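Local structure of galactose-1-phosphate uridylyltransferase (6K9Z) at residues Leu78-Thr83 with Pro139-Tyr144; Phe125-Lys130 with Pro246-Leu251; Trp43-Leu48 with Leu96-Lys101. The protein probably transfers uridylyl groups between UDP-glucose and hexose 1-phosphates, and binds zinc, iron and the nucleotide UDP. The protein carries 1 engineered substitution. One frame throughout, in Å; residues are numbered along the deposited sequence.

Contact 1 (Leu78-Thr83 with Pro139-Tyr144). Engineered in segment 139-144: Phe140 (natural residue His). With UDP (uridine-5'-diphosphate), chain G.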
loop_
_atom_site.group_PDB
_atom_site.type_symbol
_atom_site.label_atom_id
_atom_site.label_comp_id
_atom_site.label_asym_id
_atom_site.label_seq_id
_atom_site.Cartn_x
_atom_site.Cartn_y
_atom_site.Cartn_z
ATOM N N LEU A 78 -2.422 15.138 14.941
ATOM C CA LEU A 78 -3.361 15.144 16.069
ATOM C C LEU A 78 -3.885 13.727 16.315
ATOM O O LEU A 78 -4.047 12.944 15.372
ATOM C CB LEU A 78 -4.513 16.109 15.767
ATOM C CG LEU A 78 -4.142 17.560 15.453
ATOM C CD1 LEU A 78 -5.418 18.325 15.058
ATOM C CD2 LEU A 78 -3.469 18.222 16.610
ATOM N N VAL A 79 -4.155 13.453 17.564
ATOM C CA VAL A 79 -4.825 12.225 18.042
ATOM C C VAL A 79 -6.220 12.630 18.460
ATOM O O VAL A 79 -6.391 13.585 19.241
ATOM C CB VAL A 79 -4.055 11.541 19.179
ATOM C CG1 VAL A 79 -4.824 10.338 19.681
ATOM C CG2 VAL A 79 -2.667 11.149 18.733
ATOM N N VAL A 80 -7.194 11.893 17.958
ATOM C CA VAL A 80 -8.616 12.050 18.357
ATOM C C VAL A 80 -8.873 10.932 19.383
ATOM O O VAL A 80 -9.003 9.757 18.942
ATOM C CB VAL A 80 -9.540 11.915 17.147
ATOM C CG1 VAL A 80 -11.021 12.010 17.542
ATOM C CG2 VAL A 80 -9.173 12.919 16.040
ATOM N N VAL A 81 -8.967 11.291 20.653
ATOM C CA VAL A 81 -9.344 10.339 21.725
ATOM C C VAL A 81 -10.860 10.301 21.698
ATOM O O VAL A 81 -11.503 11.306 22.073
ATOM C CB VAL A 81 -8.755 10.695 23.088
ATOM C CG1 VAL A 81 -8.946 9.562 24.083
ATOM C CG2 VAL A 81 -7.307 11.108 23.007
ATOM N N GLU A 82 -11.396 9.156 21.309
ATOM C CA GLU A 82 -12.796 8.981 20.878
ATOM C C GLU A 82 -13.781 8.849 22.045
ATOM O O GLU A 82 -14.964 8.987 21.782
ATOM C CB GLU A 82 -12.865 7.778 19.964
ATOM C CG GLU A 82 -12.203 8.048 18.629
ATOM C CD GLU A 82 -12.066 6.777 17.790
ATOM O OE1 GLU A 82 -12.345 5.692 18.354
ATOM O OE2 GLU A 82 -11.857 6.902 16.564
ATOM N N THR A 83 -13.292 8.539 23.242
ATOM C CA THR A 83 -14.106 8.279 24.462
ATOM C C THR A 83 -13.148 8.308 25.632
ATOM O O THR A 83 -11.991 7.931 25.460
ATOM C CB THR A 83 -14.801 6.906 24.397
ATOM O OG1 THR A 83 -15.390 6.614 25.654
ATOM C CG2 THR A 83 -13.821 5.783 24.074
ATOM N N PRO A 139 -9.556 3.507 22.337
ATOM C CA PRO A 139 -10.129 3.912 21.059
ATOM C C PRO A 139 -9.634 5.305 20.671
ATOM O O PRO A 139 -9.820 6.254 21.422
ATOM C CB PRO A 139 -11.634 3.979 21.305
ATOM C CG PRO A 139 -11.842 3.016 22.420
ATOM C CD PRO A 139 -10.627 3.207 23.307
ATOM N N PHE A 140 -9.053 5.397 19.484
ATOM C CA PHE A 140 -8.549 6.686 18.947
ATOM C C PHE A 140 -8.466 6.594 17.425
ATOM O O PHE A 140 -8.326 5.498 16.829
ATOM C CB PHE A 140 -7.203 7.099 19.546
ATOM C CG PHE A 140 -6.034 6.323 19.011
ATOM C CD1 PHE A 140 -5.720 5.089 19.544
ATOM C CD2 PHE A 140 -5.271 6.798 17.965
ATOM C CE1 PHE A 140 -4.662 4.348 19.047
ATOM C CE2 PHE A 140 -4.214 6.052 17.455
ATOM C CZ PHE A 140 -3.921 4.828 17.990
ATOM N N SER A 141 -8.438 7.777 16.845
ATOM C CA SER A 141 -8.167 8.006 15.411
ATOM C C SER A 141 -7.114 9.130 15.287
ATOM O O SER A 141 -6.694 9.672 16.290
ATOM C CB SER A 141 -9.478 8.258 14.664
ATOM O OG SER A 141 -10.379 9.061 15.387
ATOM N N GLN A 142 -6.769 9.493 14.067
ATOM C CA GLN A 142 -5.649 10.405 13.811
ATOM C C GLN A 142 -6.098 11.437 12.783
ATOM O O GLN A 142 -6.882 11.123 11.893
ATOM C CB GLN A 142 -4.393 9.637 13.363
ATOM C CG GLN A 142 -3.771 8.748 14.457
ATOM C CD GLN A 142 -2.416 8.238 14.050
ATOM O OE1 GLN A 142 -1.427 8.989 13.893
ATOM N NE2 GLN A 142 -2.360 6.940 13.884
ATOM N N ILE A 143 -5.527 12.626 12.913
ATOM C CA ILE A 143 -5.600 13.671 11.866
ATOM C C ILE A 143 -4.176 14.117 11.495
ATOM O O ILE A 143 -3.402 14.449 12.405
ATOM C CB ILE A 143 -6.405 14.876 12.376
ATOM C CG1 ILE A 143 -7.861 14.529 12.718
ATOM C CG2 ILE A 143 -6.340 15.980 11.321
ATOM C CD1 ILE A 143 -8.504 15.465 13.717
ATOM N N TYR A 144 -3.870 14.177 10.201
ATOM C CA TYR A 144 -2.687 14.898 9.704
ATOM C C TYR A 144 -3.224 16.105 8.959
ATOM O O TYR A 144 -4.033 15.930 8.019
ATOM C CB TYR A 144 -1.835 14.068 8.760
ATOM C CG TYR A 144 -1.148 12.831 9.287
ATOM C CD1 TYR A 144 -0.906 12.599 10.641
ATOM C CD2 TYR A 144 -0.703 11.870 8.374
ATOM C CE1 TYR A 144 -0.246 11.462 11.070
ATOM C CE2 TYR A 144 -0.028 10.738 8.799
ATOM C CZ TYR A 144 0.203 10.533 10.147
ATOM O OH TYR A 144 0.832 9.422 10.602
HETATM N N1 UDP G . 0.799 8.448 20.460
HETATM C C2 UDP G . 0.848 9.658 21.164
HETATM N N3 UDP G . 1.284 9.706 22.419
HETATM C C4 UDP G . 1.714 8.605 22.996
HETATM C C5 UDP G . 1.715 7.402 22.346
HETATM C C6 UDP G . 1.253 7.365 21.054
HETATM O O2 UDP G . 0.469 10.699 20.708
HETATM O O4 UDP G . 2.108 8.646 24.148
HETATM C "C1'" UDP G . 0.390 8.330 19.075
HETATM C "C2'" UDP G . 1.686 7.846 18.425
HETATM O "O2'" UDP G . 2.790 8.724 18.389
HETATM C "C3'" UDP G . 1.246 7.453 17.049
HETATM C "C4'" UDP G . -0.066 6.854 17.317
HETATM O "O4'" UDP G . -0.407 7.229 18.658
HETATM O "O3'" UDP G . 1.168 8.494 16.136
HETATM C "C5'" UDP G . 0.333 5.421 17.014
HETATM O "O5'" UDP G . 0.718 5.248 15.626
HETATM P PA UDP G . 2.062 5.641 14.753
HETATM O O1A UDP G . 3.350 5.519 15.537
HETATM O O2A UDP G . 2.091 4.605 13.675
HETATM O O3A UDP G . 1.781 7.137 14.163
HETATM P PB UDP G . 2.656 8.259 13.535
HETATM O O1B UDP G . 3.495 8.544 14.619
HETATM O O2B UDP G . 1.771 9.358 13.120
HETATM O O3B UDP G . 3.397 7.685 12.476
#
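Glu82 reaches back from just beyond strand 76-81 to Ser141 on strand 140-146, the antiparallel neighbour of that strand in the half-barrel sheet of this HIT-clan transferase. Its CB lies against the Pro139 carbonyl, and CG, placed anti to the carbonyl carbon (chi1 -70°), passes CA of Phe140. CD sits 3.6 Å from C of Phe140, which brings the carboxylate over the strand. There OE1 meets CB of Pro139 and forms a salt bridge with Arg126 of the next strand, while OE2 accepts a hydrogen bond from OG of Ser141 at 2.9 Å, on its anti side. Both carboxylate oxygens of this buried acid are thus held.

Backbone bonds join Leu78 to Ile143 and Val80 to Ser141 in both directions, and on the face that carries these four residues CG2 of Val80 packs against CD1 of Ile143 at 3.5 Å. The opposite face carries Val79, Phe140 and Gln142 and looks onto UDP. Phe140 is engineered in place of a histidine predicted to carry the uridylyl group; its CD2 lies 4.0 Å from CG1 of Val79, and CE2 approaches O4' of the ribose. Farther along the strand the Tyr144 hydroxyl donates a hydrogen bond to the terminal phosphate, OH to O2B of UDP 2.7 Å, with that oxygen near the plane of the ring.

Contact 2 (Phe125-Lys130 with Pro246-Leu251)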
loop_
_atom_site.group_PDB
_atom_site.type_symbol
_atom_site.label_atom_id
_atom_site.label_comp_id
_atom_site.label_asym_id
_atom_site.label_seq_id
_atom_site.Cartn_x
_atom_site.Cartn_y
_atom_site.Cartn_z
ATOM N N PHE A 125 -8.001 9.545 9.626
ATOM C CA PHE A 125 -7.897 8.090 9.403
ATOM C C PHE A 125 -7.939 7.366 10.735
ATOM O O PHE A 125 -7.761 7.987 11.775
ATOM C CB PHE A 125 -6.676 7.701 8.569
ATOM C CG PHE A 125 -5.351 7.978 9.197
ATOM C CD1 PHE A 125 -4.800 9.248 9.130
ATOM C CD2 PHE A 125 -4.672 6.980 9.882
ATOM C CE1 PHE A 125 -3.551 9.496 9.675
ATOM C CE2 PHE A 125 -3.447 7.234 10.463
ATOM C CZ PHE A 125 -2.880 8.492 10.374
ATOM N N ARG A 126 -8.223 6.059 10.655
ATOM C CA ARG A 126 -8.317 5.246 11.859
ATOM C C ARG A 126 -7.710 3.900 11.520
ATOM O O ARG A 126 -8.132 3.300 10.548
ATOM C CB ARG A 126 -9.762 5.155 12.331
ATOM C CG ARG A 126 -9.935 4.523 13.717
ATOM C CD ARG A 126 -11.432 4.456 14.122
ATOM N NE ARG A 126 -11.584 4.375 15.558
ATOM C CZ ARG A 126 -11.480 3.250 16.290
ATOM N NH1 ARG A 126 -11.252 2.074 15.706
ATOM N NH2 ARG A 126 -11.514 3.311 17.618
ATOM N N ASN A 127 -6.790 3.438 12.362
ATOM C CA ASN A 127 -6.265 2.055 12.270
ATOM C C ASN A 127 -6.819 1.272 13.456
ATOM O O ASN A 127 -6.769 1.791 14.573
ATOM C CB ASN A 127 -4.738 2.022 12.295
ATOM C CG ASN A 127 -4.159 2.768 11.117
ATOM O OD1 ASN A 127 -4.594 2.533 9.988
ATOM N ND2 ASN A 127 -3.164 3.619 11.378
ATOM N N LYS A 128 -7.284 0.025 13.223
ATOM C CA LYS A 128 -7.898 -0.744 14.328
ATOM C C LYS A 128 -7.374 -2.169 14.266
ATOM O O LYS A 128 -7.478 -2.795 13.209
ATOM C CB LYS A 128 -9.428 -0.707 14.193
ATOM C CG LYS A 128 -10.162 -1.303 15.377
ATOM C CD LYS A 128 -10.361 -2.812 15.336
ATOM C CE LYS A 128 -11.243 -3.291 16.473
ATOM N NZ LYS A 128 -11.742 -4.667 16.223
ATOM N N GLY A 129 -6.777 -2.632 15.352
ATOM C CA GLY A 129 -6.378 -4.035 15.473
ATOM C C GLY A 129 -4.891 -4.191 15.745
ATOM O O GLY A 129 -4.050 -3.629 15.027
ATOM N N LYS A 130 -4.560 -5.004 16.733
ATOM C CA LYS A 130 -3.141 -5.327 17.019
ATOM C C LYS A 130 -2.490 -5.920 15.741
ATOM O O LYS A 130 -1.269 -5.684 15.506
ATOM C CB LYS A 130 -3.076 -6.293 18.206
ATOM C CG LYS A 130 -3.484 -5.644 19.522
ATOM C CD LYS A 130 -3.559 -6.577 20.733
ATOM C CE LYS A 130 -4.232 -5.914 21.932
ATOM N NZ LYS A 130 -3.961 -6.657 23.189
ATOM N N PRO A 246 -9.591 -6.619 12.143
ATOM C CA PRO A 246 -8.797 -5.401 12.032
ATOM C C PRO A 246 -9.240 -4.669 10.774
ATOM O O PRO A 246 -9.581 -5.275 9.719
ATOM C CB PRO A 246 -7.347 -5.884 11.943
ATOM C CG PRO A 246 -7.486 -7.328 11.462
ATOM C CD PRO A 246 -8.805 -7.844 11.985
ATOM N N TYR A 247 -9.196 -3.346 10.834
ATOM C CA TYR A 247 -9.569 -2.556 9.646
ATOM C C TYR A 247 -8.850 -1.209 9.669
ATOM O O TYR A 247 -8.313 -0.756 10.733
ATOM C CB TYR A 247 -11.082 -2.328 9.559
ATOM C CG TYR A 247 -11.647 -1.460 10.649
ATOM C CD1 TYR A 247 -11.610 -0.090 10.530
ATOM C CD2 TYR A 247 -12.190 -2.007 11.790
ATOM C CE1 TYR A 247 -12.088 0.746 11.521
ATOM C CE2 TYR A 247 -12.680 -1.188 12.799
ATOM C CZ TYR A 247 -12.599 0.182 12.670
ATOM O OH TYR A 247 -13.022 1.013 13.662
ATOM N N ILE A 248 -8.913 -0.590 8.493
ATOM C CA ILE A 248 -8.395 0.755 8.200
ATOM C C ILE A 248 -9.594 1.560 7.743
ATOM O O ILE A 248 -10.369 1.058 6.934
ATOM C CB ILE A 248 -7.328 0.682 7.125
ATOM C CG1 ILE A 248 -6.101 -0.047 7.679
ATOM C CG2 ILE A 248 -7.031 2.052 6.581
ATOM C CD1 ILE A 248 -5.379 -0.863 6.665
ATOM N N MET A 249 -9.708 2.769 8.240
ATOM C CA MET A 249 -10.712 3.730 7.715
ATOM C C MET A 249 -10.044 5.053 7.355
ATOM O O MET A 249 -9.179 5.493 8.102
ATOM C CB MET A 249 -11.799 3.985 8.746
ATOM C CG MET A 249 -12.804 5.006 8.246
ATOM S SD MET A 249 -14.326 4.924 9.231
ATOM C CE MET A 249 -13.746 5.815 10.666
ATOM N N VAL A 250 -10.376 5.597 6.186
ATOM C CA VAL A 250 -9.802 6.878 5.733
ATOM C C VAL A 250 -10.938 7.702 5.132
ATOM O O VAL A 250 -11.798 7.173 4.491
ATOM C CB VAL A 250 -8.627 6.651 4.755
ATOM C CG1 VAL A 250 -9.059 5.939 3.497
ATOM C CG2 VAL A 250 -7.840 7.922 4.450
ATOM N N LEU A 251 -10.873 8.986 5.381
ATOM C CA LEU A 251 -11.778 9.993 4.786
ATOM C C LEU A 251 -11.111 10.593 3.550
ATOM O O LEU A 251 -10.097 11.273 3.695
ATOM C CB LEU A 251 -12.076 11.088 5.800
ATOM C CG LEU A 251 -12.887 12.277 5.260
ATOM C CD1 LEU A 251 -14.157 11.765 4.585
ATOM C CD2 LEU A 251 -13.210 13.258 6.388
#
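Strands 125-128 and 247-251 run almost exactly antiparallel, their N-to-C directions 177° apart, with Arg126-Met249 and Lys128-Tyr247 as hydrogen-bonded pairs. This pairing lies inside the half-barrel sheet and joins the N-terminal and C-terminal halves of the chain, both of the HIT clan. Across it, CB of Lys128 lies over one face of the Tyr247 ring in a CH-pi contact, 3.7 Å from the ring centroid and displaced toward the rim. The bend of the lysine at chi2 (-85°) brings CD to 3.8 Å from CE2 of Tyr247, and the ammonium goes on to a salt bridge with Asp89. OH of Tyr247 is hydrogen-bonded to Asp90 and lies 2.9 Å from NH1 of Arg126, whose guanidinium plane is turned 24° from the ring. NH2 of Arg126 is held in a salt bridge with Glu82. An alanine in place of Tyr247 would probably deprive the lysine methylenes of the ring they pack against and leave Asp90 without its hydroxyl partner.

On the other face, Phe125, Asn127, Ile248 and Val250 pack against the second subunit. Asn127 and Ile248 lie side by side there, and OD1 of Asn127, 3.8 Å from CG1 of Ile248, accepts a hydrogen bond from N of Gly284 of the second subunit.

Contact 3 (Trp43-Leu48 with Leu96-Lys101)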
loop_
_atom_site.group_PDB
_atom_site.type_symbol
_atom_site.label_atom_id
_atom_site.label_comp_id
_atom_site.label_asym_id
_atom_site.label_seq_id
_atom_site.Cartn_x
_atom_site.Cartn_y
_atom_site.Cartn_z
ATOM N N TRP A 43 -14.021 15.348 29.859
ATOM C CA TRP A 43 -14.193 15.496 28.389
ATOM C C TRP A 43 -14.857 14.251 27.786
ATOM O O TRP A 43 -14.656 13.151 28.325
ATOM C CB TRP A 43 -12.840 15.763 27.721
ATOM C CG TRP A 43 -11.763 14.806 28.130
ATOM C CD1 TRP A 43 -10.869 14.967 29.146
ATOM C CD2 TRP A 43 -11.461 13.531 27.533
ATOM N NE1 TRP A 43 -10.031 13.888 29.222
ATOM C CE2 TRP A 43 -10.370 12.990 28.245
ATOM C CE3 TRP A 43 -11.999 12.798 26.470
ATOM C CZ2 TRP A 43 -9.811 11.754 27.926
ATOM C CZ3 TRP A 43 -11.447 11.576 26.158
ATOM C CH2 TRP A 43 -10.369 11.063 26.877
ATOM N N ASP A 44 -15.645 14.449 26.725
ATOM C CA ASP A 44 -16.295 13.341 25.987
ATOM C C ASP A 44 -15.351 12.939 24.858
ATOM O O ASP A 44 -15.292 11.714 24.551
ATOM C CB ASP A 44 -17.673 13.749 25.442
ATOM C CG ASP A 44 -18.764 13.832 26.502
ATOM O OD1 ASP A 44 -18.743 13.001 27.437
ATOM O OD2 ASP A 44 -19.631 14.713 26.365
ATOM N N VAL A 45 -14.732 13.943 24.207
ATOM C CA VAL A 45 -13.799 13.751 23.066
ATOM C C VAL A 45 -12.650 14.732 23.225
ATOM O O VAL A 45 -12.873 15.855 23.646
ATOM C CB VAL A 45 -14.494 13.938 21.705
ATOM C CG1 VAL A 45 -13.504 13.870 20.562
ATOM C CG2 VAL A 45 -15.629 12.939 21.508
ATOM N N LEU A 46 -11.443 14.281 22.922
ATOM C CA LEU A 46 -10.239 15.109 23.056
ATOM C C LEU A 46 -9.447 15.035 21.768
ATOM O O LEU A 46 -9.218 13.922 21.324
ATOM C CB LEU A 46 -9.442 14.528 24.218
ATOM C CG LEU A 46 -8.669 15.551 25.009
ATOM C CD1 LEU A 46 -9.620 16.619 25.514
ATOM C CD2 LEU A 46 -7.928 14.878 26.154
ATOM N N ILE A 47 -9.038 16.174 21.200
ATOM C CA ILE A 47 -8.121 16.200 20.034
ATOM C C ILE A 47 -6.815 16.796 20.548
ATOM O O ILE A 47 -6.825 17.949 21.000
ATOM C CB ILE A 47 -8.731 16.944 18.844
ATOM C CG1 ILE A 47 -9.997 16.208 18.404
ATOM C CG2 ILE A 47 -7.714 17.115 17.720
ATOM C CD1 ILE A 47 -10.648 16.744 17.174
ATOM N N LEU A 48 -5.744 16.139 20.453
ATOM C CA LEU A 48 -4.506 16.560 21.121
ATOM C C LEU A 48 -3.303 16.264 20.257
ATOM O O LEU A 48 -3.370 15.463 19.327
ATOM C CB LEU A 48 -4.411 15.931 22.505
ATOM C CG LEU A 48 -4.351 14.428 22.628
ATOM C CD1 LEU A 48 -2.938 13.939 22.348
ATOM C CD2 LEU A 48 -4.697 14.082 24.071
ATOM N N LEU A 96 -24.446 5.934 19.442
ATOM C CA LEU A 96 -24.615 6.876 18.306
ATOM C C LEU A 96 -24.246 8.300 18.734
ATOM O O LEU A 96 -23.549 8.959 17.936
ATOM C CB LEU A 96 -26.056 6.813 17.809
ATOM C CG LEU A 96 -26.401 5.575 17.005
ATOM C CD1 LEU A 96 -27.923 5.460 16.792
ATOM C CD2 LEU A 96 -25.645 5.632 15.680
ATOM N N GLY A 97 -24.755 8.781 19.881
ATOM C CA GLY A 97 -24.503 10.153 20.356
ATOM C C GLY A 97 -23.029 10.451 20.576
ATOM O O GLY A 97 -22.577 11.584 20.265
ATOM N N GLN A 98 -22.260 9.454 21.010
ATOM C CA GLN A 98 -20.810 9.630 21.247
ATOM C C GLN A 98 -20.111 9.717 19.871
ATOM O O GLN A 98 -19.215 10.546 19.739
ATOM C CB GLN A 98 -20.271 8.496 22.114
ATOM C CG GLN A 98 -18.775 8.618 22.396
ATOM C CD GLN A 98 -18.405 9.791 23.274
ATOM O OE1 GLN A 98 -19.247 10.419 23.948
ATOM N NE2 GLN A 98 -17.121 10.107 23.270
ATOM N N ILE A 99 -20.471 8.850 18.906
ATOM C CA ILE A 99 -19.864 8.877 17.544
ATOM C C ILE A 99 -20.193 10.255 16.937
ATOM O O ILE A 99 -19.300 10.847 16.338
ATOM C CB ILE A 99 -20.316 7.698 16.676
ATOM C CG1 ILE A 99 -19.989 6.386 17.390
ATOM C CG2 ILE A 99 -19.701 7.815 15.285
ATOM C CD1 ILE A 99 -20.566 5.133 16.739
ATOM N N LYS A 100 -21.428 10.753 17.102
ATOM C CA LYS A 100 -21.792 12.098 16.594
ATOM C C LYS A 100 -20.853 13.172 17.211
ATOM O O LYS A 100 -20.346 14.042 16.462
ATOM C CB LYS A 100 -23.289 12.343 16.803
ATOM C CG LYS A 100 -23.772 13.665 16.257
ATOM C CD LYS A 100 -25.282 13.894 16.514
ATOM C CE LYS A 100 -25.837 15.219 16.002
ATOM N NZ LYS A 100 -25.005 15.786 14.895
ATOM N N LYS A 101 -20.560 13.094 18.505
ATOM C CA LYS A 101 -19.671 14.086 19.170
ATOM C C LYS A 101 -18.268 13.953 18.560
ATOM O O LYS A 101 -17.601 14.985 18.400
ATOM C CB LYS A 101 -19.612 13.873 20.683
ATOM C CG LYS A 101 -20.877 14.229 21.437
ATOM C CD LYS A 101 -20.777 13.855 22.906
ATOM C CE LYS A 101 -22.121 13.924 23.582
ATOM N NZ LYS A 101 -21.983 13.783 25.052
HETATM O O HOH W 1 -18.377 10.135 26.928
#
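Asp44 and Lys101 form a salt bridge at the protein surface, OD2 of Asp44 to NZ of Lys101 2.8 Å. The ammonium comes from above the carboxylate plane, 66° out of it, at the end of a lysine chain that is extended beyond CG. The second direct bond uses the backbone of the same aspartate: NE2 of Gln98 donates to O of Asp44 at 2.8 Å, with the acceptor nearly in the plane of the glutamine amide. A water links the two side chains as well, donating to OD1 of Asp44 at 2.9 Å and to OE1 of Gln98. Both ends of the Gln98 amide are therefore tied to Asp44, which should fix the rotation of the amide group.

Next to them, CG2 of Val45 comes within 3.7 Å of NE2 of Gln98 and also touches CB of Lys101. Farther out, NE2 of Gln98 donates to O of Glu82 too, bracing the amide against the turn just after strand 76-81. Val45 continues onto Ile102 and Ala105 of the same helix, and Ile47 follows it onto Ala105 and Ala109. The arrangement is that of a helix packed on an antiparallel half-barrel sheet: helix 96-114 covers the face carrying Ile47 and Val80, its first turns against the residues leading into strand 46-49.

Overall arrangement
All three contacts reach one antiparallel sheet, in which strands 46-49, 76-81, 140-146, 121-128 and 247-252 are successive neighbours. Contact 1 takes the second and third of these, contact 2 the fourth and fifth, and contact 3 ties the residues leading into strand 46-49, one outer strand within this chain, to helix 96-114. The centres of contacts 1 and 2 are about 11 Å apart, those of 1 and 3 about 10 Å, and those of 2 and 3 about 17 Å. Along the chain, contact 3 closes before contact 2 opens, whereas the segments of contact 1 alternate with those of each. The UDP-facing strands of contact 1 thus lie between the helix-covered margin and the strand pair that carries the sheet into the C-terminal half.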